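Local coordinates for catalase (PDB 1M7S) that breaks down hydrogen peroxide into water and oxygen with a haem cofactor, protecting cells from the peroxide's toxic effects, at the interface of chains A and B. Sequence-based numbering; all coordinates share one arbitrary frame. Chains: chain A/B, Catalase.

The interface of chains A and B. Residues chain A 337, 342-343, 358, 360-362, 366; chain B 7, 36-37, 40.
B:Arg40 pushes its aliphatic stem between A:Met337 and A:Asn360, the apolar core of the patch. The methyl CE of A:Met337 comes tip-on to B:Arg40 CD at 4.0 Å, the two chains crossing at about a right angle. The arginine bends at chi2 (-75°) and again at chi3 (-50°), which folds its guanidinium back beneath A:Asn360. There A:Asn360 CB sits over one face, displaced toward the rim and 3.8 Å from B:Arg40 CZ. A:Asn343 crosses the guanidinium steeply; its amide oxygen OD1 lies near NH1, but the N-H points elsewhere and no hydrogen bond forms.

Further out, the carboxylate of B:Asp7 ties the two chains together. B:Asp7 OD1 accepts from two asparagine amides on the same face: A:Asn358 ND2 arrives nearly along the C-O axis, while A:Asn360 ND2, 2.9 Å from B:Asp7 OD1, comes from above the carboxylate plane, its own amide plane almost perpendicular to it. A:Asn358 can reach in because its CG stands between backbone N and carbonyl carbon (chi1 60°); its OD1 meanwhile takes the backbone N-H of A:Asn360. B:Asp7 OD2 forms a salt bridge with B:Arg40 NH2 at 3.2 Å, so one acid both steadies the arginine and receives the partner's amides. B:Gln36 OE1 accepts from the backbone N of B:Asp7 at 2.7 Å, a second-shell bond that helps place the acid.

Waters bridge the rim. The oxygen of one lies at the guanidinium edge, in its plane, 3.0 Å from B:Arg40 NE, and joins B:Arg40 O to A:Gln361 O; another links A:Asn360 OD1 to B:Lys37 O; a third joins A:Asn360 ND2 to B:Gln36 OE1. A:Asp362 O accepts from both A:Asn343 ND2 and A:Asn366 ND2, joining these stretches.

In the fold, B helix 32-41 and the N-terminal segment meet the end of A helix 323-339 and the loops beyond it; the contact's centre lies about 24 Å from active-site A:His52. The A-B interface is two-fold symmetric, giving the patch a twin with chains exchanged.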
loop_
_atom_site.group_PDB
_atom_site.type_symbol
_atom_site.label_atom_id
_atom_site.label_comp_id
_atom_site.label_asym_id
_atom_site.label_seq_id
_atom_site.Cartn_x
_atom_site.Cartn_y
_atom_site.Cartn_z
ATOM N N MET A 337 -0.684 11.324 -2.289
ATOM C CA MET A 337 0.154 10.583 -1.334
ATOM C C MET A 337 -0.309 9.127 -1.365
ATOM O O MET A 337 0.482 8.215 -1.096
ATOM C CB MET A 337 0.021 11.167 0.053
ATOM C CG MET A 337 0.706 12.537 0.251
ATOM S SD MET A 337 2.432 12.332 0.701
ATOM C CE MET A 337 3.149 13.910 0.322
ATOM N N ALA A 342 4.285 8.547 -1.108
ATOM C CA ALA A 342 5.039 9.674 -0.551
ATOM C C ALA A 342 6.072 10.198 -1.529
ATOM O O ALA A 342 6.293 11.412 -1.602
ATOM C CB ALA A 342 5.708 9.224 0.758
ATOM N N ASN A 343 6.694 9.337 -2.356
ATOM C CA ASN A 343 7.714 9.806 -3.320
ATOM C C ASN A 343 7.155 10.138 -4.682
ATOM O O ASN A 343 7.844 10.249 -5.703
ATOM C CB ASN A 343 8.824 8.701 -3.370
ATOM C CG ASN A 343 9.655 8.835 -2.078
ATOM O OD1 ASN A 343 10.148 9.948 -1.791
ATOM N ND2 ASN A 343 9.813 7.814 -1.267
ATOM N N ASN A 358 15.555 20.018 0.619
ATOM C CA ASN A 358 14.844 20.014 1.876
ATOM C C ASN A 358 15.203 18.772 2.658
ATOM O O ASN A 358 16.015 17.962 2.215
ATOM C CB ASN A 358 13.324 20.227 1.677
ATOM C CG ASN A 358 12.629 19.189 0.817
ATOM O OD1 ASN A 358 12.839 18.010 1.065
ATOM N ND2 ASN A 358 11.822 19.602 -0.160
ATOM N N ASN A 360 12.866 16.453 3.471
ATOM C CA ASN A 360 11.829 15.404 3.355
ATOM C C ASN A 360 12.566 14.105 3.022
ATOM O O ASN A 360 13.417 14.150 2.126
ATOM C CB ASN A 360 10.769 15.743 2.324
ATOM C CG ASN A 360 9.960 16.979 2.673
ATOM O OD1 ASN A 360 9.725 17.258 3.847
ATOM N ND2 ASN A 360 9.502 17.759 1.706
ATOM N N GLN A 361 12.258 12.976 3.649
ATOM C CA GLN A 361 13.037 11.774 3.328
ATOM C C GLN A 361 12.291 10.456 3.381
ATOM O O GLN A 361 11.142 10.321 3.797
ATOM C CB GLN A 361 14.195 11.708 4.364
ATOM C CG GLN A 361 13.695 11.447 5.774
ATOM C CD GLN A 361 14.798 11.200 6.797
ATOM O OE1 GLN A 361 15.945 11.523 6.480
ATOM N NE2 GLN A 361 14.410 10.664 7.952
ATOM N N ASP A 362 13.057 9.411 3.045
ATOM C CA ASP A 362 12.615 8.022 3.124
ATOM C C ASP A 362 11.279 7.823 2.384
ATOM O O ASP A 362 11.113 8.393 1.308
ATOM C CB ASP A 362 12.550 7.557 4.572
ATOM C CG ASP A 362 13.836 7.634 5.362
ATOM O OD1 ASP A 362 14.847 8.096 4.755
ATOM O OD2 ASP A 362 13.836 7.300 6.573
ATOM N N ASN A 366 12.236 5.000 -2.267
ATOM C CA ASN A 366 13.030 6.229 -2.305
ATOM C C ASN A 366 14.221 5.995 -3.250
ATOM O O ASN A 366 15.067 5.140 -2.970
ATOM C CB ASN A 366 13.476 6.604 -0.898
ATOM C CG ASN A 366 14.140 7.990 -0.928
ATOM O OD1 ASN A 366 15.128 8.160 -1.645
ATOM N ND2 ASN A 366 13.631 8.987 -0.208
ATOM N N ASP B 7 8.706 20.317 -2.396
ATOM C CA ASP B 7 8.983 19.241 -3.376
ATOM C C ASP B 7 8.747 19.653 -4.796
ATOM O O ASP B 7 9.233 19.012 -5.757
ATOM C CB ASP B 7 8.218 17.970 -2.960
ATOM C CG ASP B 7 8.694 17.369 -1.642
ATOM O OD1 ASP B 7 9.804 17.682 -1.128
ATOM O OD2 ASP B 7 7.980 16.525 -1.048
ATOM N N GLN B 36 2.911 19.748 3.462
ATOM C CA GLN B 36 3.800 18.840 2.731
ATOM C C GLN B 36 4.914 18.305 3.641
ATOM O O GLN B 36 5.204 17.105 3.476
ATOM C CB GLN B 36 4.350 19.535 1.496
ATOM C CG GLN B 36 5.390 18.681 0.754
ATOM C CD GLN B 36 5.820 19.376 -0.520
ATOM O OE1 GLN B 36 6.840 20.064 -0.500
ATOM N NE2 GLN B 36 5.024 19.156 -1.574
ATOM N N LYS B 37 5.429 19.107 4.588
ATOM C CA LYS B 37 6.437 18.486 5.462
ATOM C C LYS B 37 5.812 17.407 6.336
ATOM O O LYS B 37 6.477 16.389 6.565
ATOM C CB LYS B 37 7.101 19.419 6.475
ATOM C CG LYS B 37 7.781 20.635 5.908
ATOM C CD LYS B 37 8.235 21.544 7.046
ATOM C CE LYS B 37 9.498 21.033 7.739
ATOM N NZ LYS B 37 10.105 22.247 8.446
ATOM N N ARG B 40 4.903 14.141 4.244
ATOM C CA ARG B 40 6.065 13.291 3.960
ATOM C C ARG B 40 6.552 12.618 5.215
ATOM O O ARG B 40 6.890 11.427 5.263
ATOM C CB ARG B 40 7.201 14.146 3.332
ATOM C CG ARG B 40 6.878 14.567 1.892
ATOM C CD ARG B 40 7.033 13.412 0.945
ATOM N NE ARG B 40 8.261 12.665 1.020
ATOM C CZ ARG B 40 9.394 12.832 0.371
ATOM N NH1 ARG B 40 10.445 12.036 0.590
ATOM N NH2 ARG B 40 9.521 13.822 -0.512
HETATM O O HOH W 1 8.465 10.466 3.103
HETATM O O HOH W 2 9.218 15.893 6.277
HETATM O O HOH W 3 8.166 20.506 1.810
#